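Local coordinates for protein TlmII (Streptoalloteichus hindustanus, PDB 4HVM) that takes part in tallysomycin biosynthesis as a condensation-domain protein and probably binds phosphopantetheine, at residues Ala23-Arg28 with Pro334-Val339; Ser149-Leu154 with Phe389-Leu394; Val157-Ala160 with Arg164-Pro167. All blocks are in the same frame, centred on the assembly; numbering follows the deposited sequence.

Interaction 1: Ala23-Arg28 with Pro334-Val339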
loop_
_atom_site.group_PDB
_atom_site.type_symbol
_atom_site.label_atom_id
_atom_site.label_comp_id
_atom_site.label_asym_id
_atom_site.label_seq_id
_atom_site.Cartn_x
_atom_site.Cartn_y
_atom_site.Cartn_z
ATOM N N ALA A 23 -9.726 -3.561 -8.604
ATOM C CA ALA A 23 -8.489 -4.326 -8.491
ATOM C C ALA A 23 -8.592 -5.664 -9.216
ATOM O O ALA A 23 -7.610 -6.161 -9.767
ATOM C CB ALA A 23 -8.138 -4.543 -7.032
ATOM N N TRP A 24 -9.789 -6.240 -9.214
ATOM C CA TRP A 24 -10.023 -7.536 -9.842
ATOM C C TRP A 24 -9.840 -7.473 -11.355
ATOM O O TRP A 24 -9.599 -8.494 -11.997
ATOM C CB TRP A 24 -11.422 -8.052 -9.494
ATOM C CG TRP A 24 -11.724 -9.426 -10.019
ATOM C CD1 TRP A 24 -12.708 -9.769 -10.902
ATOM C CD2 TRP A 24 -11.039 -10.639 -9.691
ATOM N NE1 TRP A 24 -12.678 -11.121 -11.143
ATOM C CE2 TRP A 24 -11.661 -11.679 -10.412
ATOM C CE3 TRP A 24 -9.958 -10.949 -8.859
ATOM C CZ2 TRP A 24 -11.238 -13.005 -10.327
ATOM C CZ3 TRP A 24 -9.539 -12.265 -8.776
ATOM C CH2 TRP A 24 -10.178 -13.276 -9.505
ATOM N N ARG A 25 -9.948 -6.274 -11.919
ATOM C CA ARG A 25 -9.790 -6.096 -13.359
ATOM C C ARG A 25 -8.380 -6.428 -13.838
ATOM O O ARG A 25 -8.204 -6.957 -14.936
ATOM C CB ARG A 25 -10.177 -4.676 -13.783
ATOM C CG ARG A 25 -11.672 -4.410 -13.753
ATOM C CD ARG A 25 -12.020 -3.048 -14.344
ATOM N NE ARG A 25 -13.466 -2.851 -14.450
ATOM C CZ ARG A 25 -14.215 -2.242 -13.533
ATOM N NH1 ARG A 25 -13.662 -1.752 -12.434
ATOM N NH2 ARG A 25 -15.524 -2.118 -13.718
ATOM N N TRP A 26 -7.381 -6.128 -13.012
ATOM C CA TRP A 26 -5.993 -6.402 -13.371
ATOM C C TRP A 26 -5.421 -7.610 -12.626
ATOM O O TRP A 26 -4.522 -8.282 -13.127
ATOM C CB TRP A 26 -5.114 -5.166 -13.141
ATOM C CG TRP A 26 -4.849 -4.854 -11.696
ATOM C CD1 TRP A 26 -5.656 -4.152 -10.846
ATOM C CD2 TRP A 26 -3.692 -5.221 -10.936
ATOM N NE1 TRP A 26 -5.078 -4.069 -9.602
ATOM C CE2 TRP A 26 -3.870 -4.716 -9.631
ATOM C CE3 TRP A 26 -2.524 -5.930 -11.230
ATOM C CZ2 TRP A 26 -2.921 -4.898 -8.623
ATOM C CZ3 TRP A 26 -1.587 -6.111 -10.229
ATOM C CH2 TRP A 26 -1.788 -5.596 -8.943
ATOM N N LEU A 27 -5.950 -7.886 -11.437
ATOM C CA LEU A 27 -5.459 -8.990 -10.613
ATOM C C LEU A 27 -5.861 -10.361 -11.138
ATOM O O LEU A 27 -5.230 -11.365 -10.809
ATOM C CB LEU A 27 -5.941 -8.843 -9.171
ATOM C CG LEU A 27 -5.119 -7.904 -8.294
ATOM C CD1 LEU A 27 -5.727 -7.778 -6.907
ATOM C CD2 LEU A 27 -3.689 -8.402 -8.212
ATOM N N ARG A 28 -6.917 -10.401 -11.942
ATOM C CA ARG A 28 -7.456 -11.664 -12.439
ATOM C C ARG A 28 -6.487 -12.390 -13.375
ATOM O O ARG A 28 -6.409 -13.621 -13.371
ATOM C CB ARG A 28 -8.799 -11.431 -13.135
ATOM C CG ARG A 28 -9.498 -12.697 -13.593
ATOM C CD ARG A 28 -10.875 -12.379 -14.150
ATOM N NE ARG A 28 -10.831 -11.245 -15.068
ATOM C CZ ARG A 28 -10.479 -11.333 -16.347
ATOM N NH1 ARG A 28 -10.139 -12.506 -16.865
ATOM N NH2 ARG A 28 -10.466 -10.246 -17.108
ATOM N N PRO A 334 -12.054 7.099 -9.121
ATOM C CA PRO A 334 -11.374 5.841 -8.793
ATOM C C PRO A 334 -10.319 5.457 -9.830
ATOM O O PRO A 334 -10.560 5.583 -11.033
ATOM C CB PRO A 334 -12.517 4.827 -8.782
ATOM C CG PRO A 334 -13.710 5.624 -8.384
ATOM C CD PRO A 334 -13.520 6.973 -9.027
ATOM N N TYR A 335 -9.162 5.006 -9.351
ATOM C CA TYR A 335 -8.019 4.722 -10.213
ATOM C C TYR A 335 -8.353 3.766 -11.347
ATOM O O TYR A 335 -7.864 3.930 -12.463
ATOM C CB TYR A 335 -6.853 4.170 -9.393
ATOM C CG TYR A 335 -5.587 3.960 -10.190
ATOM C CD1 TYR A 335 -4.736 5.019 -10.463
ATOM C CD2 TYR A 335 -5.238 2.701 -10.661
ATOM C CE1 TYR A 335 -3.578 4.834 -11.185
ATOM C CE2 TYR A 335 -4.079 2.504 -11.389
ATOM C CZ TYR A 335 -3.253 3.574 -11.647
ATOM O OH TYR A 335 -2.098 3.385 -12.370
ATOM N N HIS A 336 -9.189 2.774 -11.062
ATOM C CA HIS A 336 -9.598 1.820 -12.083
ATOM C C HIS A 336 -10.489 2.486 -13.125
ATOM O O HIS A 336 -10.438 2.143 -14.305
ATOM C CB HIS A 336 -10.296 0.610 -11.458
ATOM C CG HIS A 336 -11.561 0.942 -10.731
ATOM N ND1 HIS A 336 -12.788 0.988 -11.357
ATOM C CD2 HIS A 336 -11.792 1.233 -9.429
ATOM C CE1 HIS A 336 -13.720 1.299 -10.474
ATOM N NE2 HIS A 336 -13.142 1.454 -9.297
ATOM N N ASP A 337 -11.293 3.451 -12.686
ATOM C CA ASP A 337 -12.154 4.201 -13.594
ATOM C C ASP A 337 -11.327 5.146 -14.456
ATOM O O ASP A 337 -11.671 5.409 -15.608
ATOM C CB ASP A 337 -13.219 4.979 -12.821
ATOM C CG ASP A 337 -14.342 4.088 -12.322
ATOM O OD1 ASP A 337 -14.770 3.188 -13.079
ATOM O OD2 ASP A 337 -14.798 4.291 -11.175
ATOM N N VAL A 338 -10.233 5.652 -13.891
ATOM C CA VAL A 338 -9.306 6.497 -14.636
ATOM C C VAL A 338 -8.572 5.675 -15.691
ATOM O O VAL A 338 -8.439 6.101 -16.838
ATOM C CB VAL A 338 -8.286 7.183 -13.703
ATOM C CG1 VAL A 338 -7.170 7.827 -14.507
ATOM C CG2 VAL A 338 -8.979 8.219 -12.838
ATOM N N VAL A 339 -8.110 4.492 -15.293
ATOM C CA VAL A 339 -7.401 3.585 -16.192
ATOM C C VAL A 339 -8.273 3.175 -17.375
ATOM O O VAL A 339 -7.842 3.238 -18.528
ATOM C CB VAL A 339 -6.910 2.328 -15.449
ATOM C CG1 VAL A 339 -6.556 1.225 -16.433
ATOM C CG2 VAL A 339 -5.722 2.666 -14.560
#

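Interaction 2: Ser149-Leu154 with Phe389-Leu394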
loop_
_atom_site.group_PDB
_atom_site.type_symbol
_atom_site.label_atom_id
_atom_site.label_comp_id
_atom_site.label_asym_id
_atom_site.label_seq_id
_atom_site.Cartn_x
_atom_site.Cartn_y
_atom_site.Cartn_z
ATOM N N SER A 149 -5.349 -1.831 7.237
ATOM C CA SER A 149 -6.126 -2.941 7.786
ATOM C C SER A 149 -5.256 -4.098 8.272
ATOM O O SER A 149 -5.640 -4.824 9.191
ATOM C CB SER A 149 -7.145 -3.448 6.760
ATOM O OG SER A 149 -8.116 -2.450 6.474
ATOM N N ARG A 150 -4.088 -4.267 7.659
ATOM C CA ARG A 150 -3.176 -5.335 8.052
ATOM C C ARG A 150 -2.720 -5.160 9.495
ATOM O O ARG A 150 -2.680 -6.119 10.262
ATOM C CB ARG A 150 -1.964 -5.399 7.120
ATOM C CG ARG A 150 -2.303 -5.640 5.661
ATOM C CD ARG A 150 -1.046 -5.915 4.847
ATOM N NE ARG A 150 -1.191 -5.494 3.458
ATOM C CZ ARG A 150 -0.664 -4.383 2.954
ATOM N NH1 ARG A 150 0.063 -3.581 3.720
ATOM N NH2 ARG A 150 -0.856 -4.080 1.677
ATOM N N TYR A 151 -2.386 -3.930 9.865
ATOM C CA TYR A 151 -1.955 -3.645 11.227
ATOM C C TYR A 151 -3.132 -3.567 12.197
ATOM O O TYR A 151 -2.973 -3.790 13.398
ATOM C CB TYR A 151 -1.131 -2.361 11.267
ATOM C CG TYR A 151 0.269 -2.532 10.732
ATOM C CD1 TYR A 151 1.178 -3.349 11.385
ATOM C CD2 TYR A 151 0.686 -1.873 9.585
ATOM C CE1 TYR A 151 2.461 -3.511 10.909
ATOM C CE2 TYR A 151 1.972 -2.028 9.100
ATOM C CZ TYR A 151 2.855 -2.848 9.768
ATOM O OH TYR A 151 4.135 -3.008 9.293
HETATM N N MSE A 152 -4.311 -3.242 11.674
HETATM C CA MSE A 152 -5.528 -3.265 12.479
HETATM C C MSE A 152 -5.787 -4.691 12.944
HETATM O O MSE A 152 -6.037 -4.940 14.126
HETATM C CB MSE A 152 -6.729 -2.751 11.678
HETATM C CG MSE A 152 -6.643 -1.286 11.287
HETATM SE SE MSE A 152 -8.298 -0.613 10.501
HETATM C CE MSE A 152 -9.379 -0.623 12.117
ATOM N N VAL A 153 -5.704 -5.626 12.002
ATOM C CA VAL A 153 -5.921 -7.037 12.296
ATOM C C VAL A 153 -4.865 -7.566 13.258
ATOM O O VAL A 153 -5.190 -8.244 14.231
ATOM C CB VAL A 153 -5.919 -7.894 11.010
ATOM C CG1 VAL A 153 -5.955 -9.377 11.350
ATOM C CG2 VAL A 153 -7.097 -7.525 10.130
ATOM N N LEU A 154 -3.601 -7.247 12.986
ATOM C CA LEU A 154 -2.500 -7.671 13.845
ATOM C C LEU A 154 -2.640 -7.096 15.250
ATOM O O LEU A 154 -2.362 -7.775 16.239
ATOM C CB LEU A 154 -1.152 -7.263 13.245
ATOM C CG LEU A 154 -0.691 -8.021 11.999
ATOM C CD1 LEU A 154 0.639 -7.482 11.497
ATOM C CD2 LEU A 154 -0.592 -9.507 12.288
ATOM N N PHE A 389 7.715 -5.355 12.834
ATOM C CA PHE A 389 8.742 -6.337 12.510
ATOM C C PHE A 389 9.264 -6.204 11.083
ATOM O O PHE A 389 8.580 -6.576 10.130
ATOM C CB PHE A 389 8.237 -7.762 12.757
ATOM C CG PHE A 389 9.215 -8.823 12.347
ATOM C CD1 PHE A 389 10.414 -8.974 13.025
ATOM C CD2 PHE A 389 8.947 -9.659 11.278
ATOM C CE1 PHE A 389 11.325 -9.942 12.646
ATOM C CE2 PHE A 389 9.853 -10.630 10.897
ATOM C CZ PHE A 389 11.043 -10.772 11.581
ATOM N N ARG A 390 10.478 -5.670 10.959
ATOM C CA ARG A 390 11.192 -5.594 9.683
ATOM C C ARG A 390 10.322 -5.087 8.538
ATOM O O ARG A 390 10.353 -5.639 7.440
ATOM C CB ARG A 390 11.783 -6.961 9.318
ATOM C CG ARG A 390 12.825 -7.490 10.296
ATOM C CD ARG A 390 14.190 -6.848 10.077
ATOM N NE ARG A 390 15.198 -7.405 10.975
ATOM C CZ ARG A 390 15.933 -8.480 10.702
ATOM N NH1 ARG A 390 15.776 -9.122 9.552
ATOM N NH2 ARG A 390 16.827 -8.915 11.582
ATOM N N GLU A 391 9.540 -4.044 8.802
ATOM C CA GLU A 391 8.621 -3.506 7.804
ATOM C C GLU A 391 9.333 -3.133 6.504
ATOM O O GLU A 391 8.794 -3.324 5.416
ATOM C CB GLU A 391 7.866 -2.298 8.361
ATOM C CG GLU A 391 6.763 -1.783 7.449
ATOM C CD GLU A 391 6.010 -0.611 8.049
ATOM O OE1 GLU A 391 6.658 0.391 8.425
ATOM O OE2 GLU A 391 4.768 -0.694 8.148
ATOM N N ALA A 392 10.554 -2.621 6.630
ATOM C CA ALA A 392 11.356 -2.228 5.476
ATOM C C ALA A 392 11.693 -3.405 4.564
ATOM O O ALA A 392 11.828 -3.242 3.352
ATOM C CB ALA A 392 12.625 -1.542 5.931
ATOM N N ASP A 393 11.831 -4.587 5.155
ATOM C CA ASP A 393 12.205 -5.779 4.401
ATOM C C ASP A 393 10.983 -6.542 3.887
ATOM O O ASP A 393 11.075 -7.298 2.921
ATOM C CB ASP A 393 13.092 -6.701 5.246
ATOM C CG ASP A 393 14.455 -6.096 5.532
ATOM O OD1 ASP A 393 14.937 -5.286 4.706
ATOM O OD2 ASP A 393 15.048 -6.439 6.577
ATOM N N LEU A 394 9.838 -6.338 4.531
ATOM C CA LEU A 394 8.615 -7.016 4.126
ATOM C C LEU A 394 7.905 -6.263 3.008
ATOM O O LEU A 394 7.099 -6.840 2.283
ATOM C CB LEU A 394 7.680 -7.212 5.318
ATOM C CG LEU A 394 8.092 -8.310 6.293
ATOM C CD1 LEU A 394 7.173 -8.333 7.503
ATOM C CD2 LEU A 394 8.088 -9.657 5.592
HETATM O O HOH W 1 5.839 -5.380 9.481
#

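Interaction 3: Val157-Ala160 with Arg164-Pro167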
loop_
_atom_site.group_PDB
_atom_site.type_symbol
_atom_site.label_atom_id
_atom_site.label_comp_id
_atom_site.label_asym_id
_atom_site.label_seq_id
_atom_site.Cartn_x
_atom_site.Cartn_y
_atom_site.Cartn_z
ATOM N N VAL A 157 -5.394 -8.908 17.279
ATOM C CA VAL A 157 -4.988 -10.200 17.819
ATOM C C VAL A 157 -4.314 -10.030 19.176
ATOM O O VAL A 157 -4.596 -10.769 20.118
ATOM C CB VAL A 157 -4.047 -10.952 16.858
ATOM C CG1 VAL A 157 -3.580 -12.256 17.485
ATOM C CG2 VAL A 157 -4.746 -11.214 15.531
ATOM N N TRP A 158 -3.430 -9.045 19.276
ATOM C CA TRP A 158 -2.768 -8.756 20.542
ATOM C C TRP A 158 -3.746 -8.206 21.576
ATOM O O TRP A 158 -3.573 -8.412 22.778
ATOM C CB TRP A 158 -1.601 -7.790 20.336
ATOM C CG TRP A 158 -0.366 -8.458 19.802
ATOM C CD1 TRP A 158 0.179 -8.309 18.559
ATOM C CD2 TRP A 158 0.471 -9.391 20.497
ATOM N NE1 TRP A 158 1.309 -9.088 18.440
ATOM C CE2 TRP A 158 1.508 -9.762 19.618
ATOM C CE3 TRP A 158 0.444 -9.946 21.780
ATOM C CZ2 TRP A 158 2.510 -10.663 19.981
ATOM C CZ3 TRP A 158 1.438 -10.840 22.139
ATOM C CH2 TRP A 158 2.457 -11.190 21.244
ATOM N N GLN A 159 -4.770 -7.501 21.105
ATOM C CA GLN A 159 -5.823 -7.018 21.989
ATOM C C GLN A 159 -6.589 -8.186 22.603
ATOM O O GLN A 159 -6.916 -8.169 23.790
ATOM C CB GLN A 159 -6.790 -6.097 21.240
ATOM C CG GLN A 159 -6.297 -4.665 21.065
ATOM C CD GLN A 159 -7.370 -3.741 20.507
ATOM O OE1 GLN A 159 -8.427 -4.191 20.063
ATOM N NE2 GLN A 159 -7.101 -2.439 20.531
ATOM N N ALA A 160 -6.868 -9.195 21.785
ATOM C CA ALA A 160 -7.582 -10.381 22.241
ATOM C C ALA A 160 -6.739 -11.170 23.231
ATOM O O ALA A 160 -7.271 -11.812 24.136
ATOM C CB ALA A 160 -7.970 -11.253 21.056
ATOM N N ARG A 164 -8.658 -7.436 25.578
ATOM C CA ARG A 164 -9.007 -6.043 25.324
ATOM C C ARG A 164 -9.700 -5.872 23.975
ATOM O O ARG A 164 -10.037 -4.757 23.576
ATOM C CB ARG A 164 -7.757 -5.161 25.397
ATOM C CG ARG A 164 -6.892 -5.444 26.614
ATOM C CD ARG A 164 -5.981 -4.276 26.943
ATOM N NE ARG A 164 -5.272 -4.484 28.202
ATOM C CZ ARG A 164 -4.595 -3.536 28.843
ATOM N NH1 ARG A 164 -4.537 -2.308 28.344
ATOM N NH2 ARG A 164 -3.980 -3.815 29.984
ATOM N N PHE A 165 -9.917 -6.984 23.282
ATOM C CA PHE A 165 -10.554 -6.948 21.974
ATOM C C PHE A 165 -12.071 -6.847 22.085
ATOM O O PHE A 165 -12.732 -7.761 22.578
ATOM C CB PHE A 165 -10.164 -8.174 21.149
ATOM C CG PHE A 165 -10.841 -8.242 19.810
ATOM C CD1 PHE A 165 -10.508 -7.349 18.806
ATOM C CD2 PHE A 165 -11.801 -9.205 19.549
ATOM C CE1 PHE A 165 -11.125 -7.409 17.568
ATOM C CE2 PHE A 165 -12.423 -9.271 18.313
ATOM C CZ PHE A 165 -12.084 -8.372 17.320
ATOM N N ARG A 166 -12.610 -5.719 21.633
ATOM C CA ARG A 166 -14.051 -5.527 21.552
ATOM C C ARG A 166 -14.451 -5.300 20.101
ATOM O O ARG A 166 -14.068 -4.298 19.501
ATOM C CB ARG A 166 -14.490 -4.346 22.417
ATOM C CG ARG A 166 -14.194 -4.536 23.895
ATOM C CD ARG A 166 -14.824 -3.445 24.748
ATOM N NE ARG A 166 -14.372 -2.113 24.359
ATOM C CZ ARG A 166 -14.674 -0.999 25.019
ATOM N NH1 ARG A 166 -15.428 -1.054 26.109
ATOM N NH2 ARG A 166 -14.218 0.171 24.589
ATOM N N PRO A 167 -15.216 -6.244 19.528
ATOM C CA PRO A 167 -15.610 -6.213 18.114
ATOM C C PRO A 167 -16.468 -5.001 17.764
ATOM O O PRO A 167 -16.440 -4.537 16.623
ATOM C CB PRO A 167 -16.431 -7.498 17.951
ATOM C CG PRO A 167 -15.989 -8.380 19.066
ATOM C CD PRO A 167 -15.706 -7.456 20.205
#

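Interaction 1: Ala23-Arg28 with Pro334-Val339
R25 and H336 face each other from two helices whose backbones stay apart: H336 CA is 8.0 Å from R25 CA, and side chains alone fill the interval. R25 comes from near the C-terminal end of helix 18-27, H336 from the first turn of helix 335-344, just after the N-cap residue P334. The contact is small and lies at the surface. With CG beside its own backbone N (chi1 -73°) and the chain extended as far as NE, R25 carries its guanidinium to the imidazole of H336. The guanidinium and imidazole planes are close to parallel, 16° apart, while the two side chains cross at a slant. R25 NH1 does the touching, 3.1 Å from H336 ND1 and 3.6 Å from H336 CE1. The angle at NH1 is too poor for a hydrogen bond, so the pair is better read as a close polar approach. The arginine's charge has acidic company elsewhere: R25 NH1 is 5.1 Å from D337 OD1, and its NE makes a long, weak ion pair with D340. Were H336 an alanine, the imidazole would be gone and the R25 guanidinium, without its flat neighbour, would probably be freer to swing. The contact spans two parts of the condensation fold, consistent with the N- and C-terminal lobes of this family. On one side W24 and R28 lean on D72 of strand 68-72; on the other P334 and Y335 pack against strand 297-305, and F18, from the start of helix 18-27, touches both P334 and H336.

Interaction 2: Ser149-Leu154 with Phe389-Leu394
Y151 extends its phenol from helix 147-161 to the carboxylate of E391, which opens the short helix 391-394 after the N-cap residue R390. The hydroxyl donates to the acid, with Y151 OH 2.7 Å from E391 OE2. The oxygen sits at the ring's edge, near the ring plane, whereas the hydroxyl approaches from above the carboxylate plane, 46° out of it; the two flat groups are turned 77° against each other. E391 makes the reach with CG anti to its backbone N (chi1 -173°) and the rest of its chain extended. This is the firm part of the contact, and it has support behind it: the Y151 ring rests on R39 and L41 of strand 36-44, and E391 OE1 accepts from the backbone N of E423 in strand 417-424 of the six-stranded sheet, so each carboxylate oxygen has its own donor. Both side chains are nonetheless partly exposed. The other part is loose. The backbones are far apart, Y151 CA and F389 CA being 11.1 Å from each other, and a water links the phenol tip to the F389 carbonyl. It donates both to the phenol, 2.9 Å from Y151 OH, and to the chain, 3.1 Å from F389 O. The buried F389 ring turns away to pack on helix 98-110. F389 also pairs through its backbone with G40, where strand 385-388 borders strand 36-44; the contact thus pins the chain between the two sheets to the helix packed on the first. Chemically, Y151 OH serves as donor to the acid and acceptor from the water, while E391, with an N-H on one oxygen and a hydroxyl on the other, is probably held as a carboxylate anion.

Interaction 3: Val157-Ala160 with Arg164-Pro167
At the C-terminal end of helix 147-161, R164 N turns back to Q159 O in a six-to-one bond, consistent with a Schellman motif, as the chain leaves the helix for the loop toward helix 185-198. The donor R164 N is 2.6 Å from Q159 O, with an N-H...O angle of 160°, and it is tilted 32° from the carbonyl plane. A carbonyl near the end of the helix is thereby supplied with an N-H. The side chain of R164 adds its aliphatic start to the same oxygen, R164 CB being 3.5 Å from Q159 O, and then runs extended away from the helix, where the residue is exposed. F165 comes next and folds over the side of the final turn. F165 CB lies 3.5 Å from A160 N, beside the helix backbone, and makes an apolar touch with A160 CB at 3.8 Å. With CG anti to the backbone N (chi1 177°), the F165 ring is carried onward to E58 and A62 of helix 49-62, the helix on which A160 also rests through A55. V157 touches V59 there as well and, with W158, reaches L136 of strand 133-141. The turn is therefore wedged between a neighbouring helix and the sheet, with F165 buried and R164 outside. The Q159 side chain, extended beyond CG, runs beside the loop and past F165, with Q159 CB 3.9 Å from F165 CA. Its amide oxygen is taken up by the hydroxyl of Y170 further along the loop, and that same Q159 OE1 lies at the edge of the F165 ring, 4.0 Å from F165 CD1.

From the N terminus, helix 18-27 comes first, and interaction 1 joins it to helix 335-344, closing a loop of about 300 residues. Inside that loop runs helix 147-161, which serves two contacts. Its earlier turns enter interaction 2, which ends at 389-394, beyond the far end of interaction 1, so those two loops cross. Its last turn makes interaction 3, a short local closure with 164-167 nested inside both. Interactions 2 and 3 have centres about 17 Å apart; interaction 1 stands apart from both. Interaction 1 ties two helices, interaction 2 ties helix 147-161 to the short helix after edge strand 385-388, and interaction 3 ties the end of helix 147-161 to the following loop.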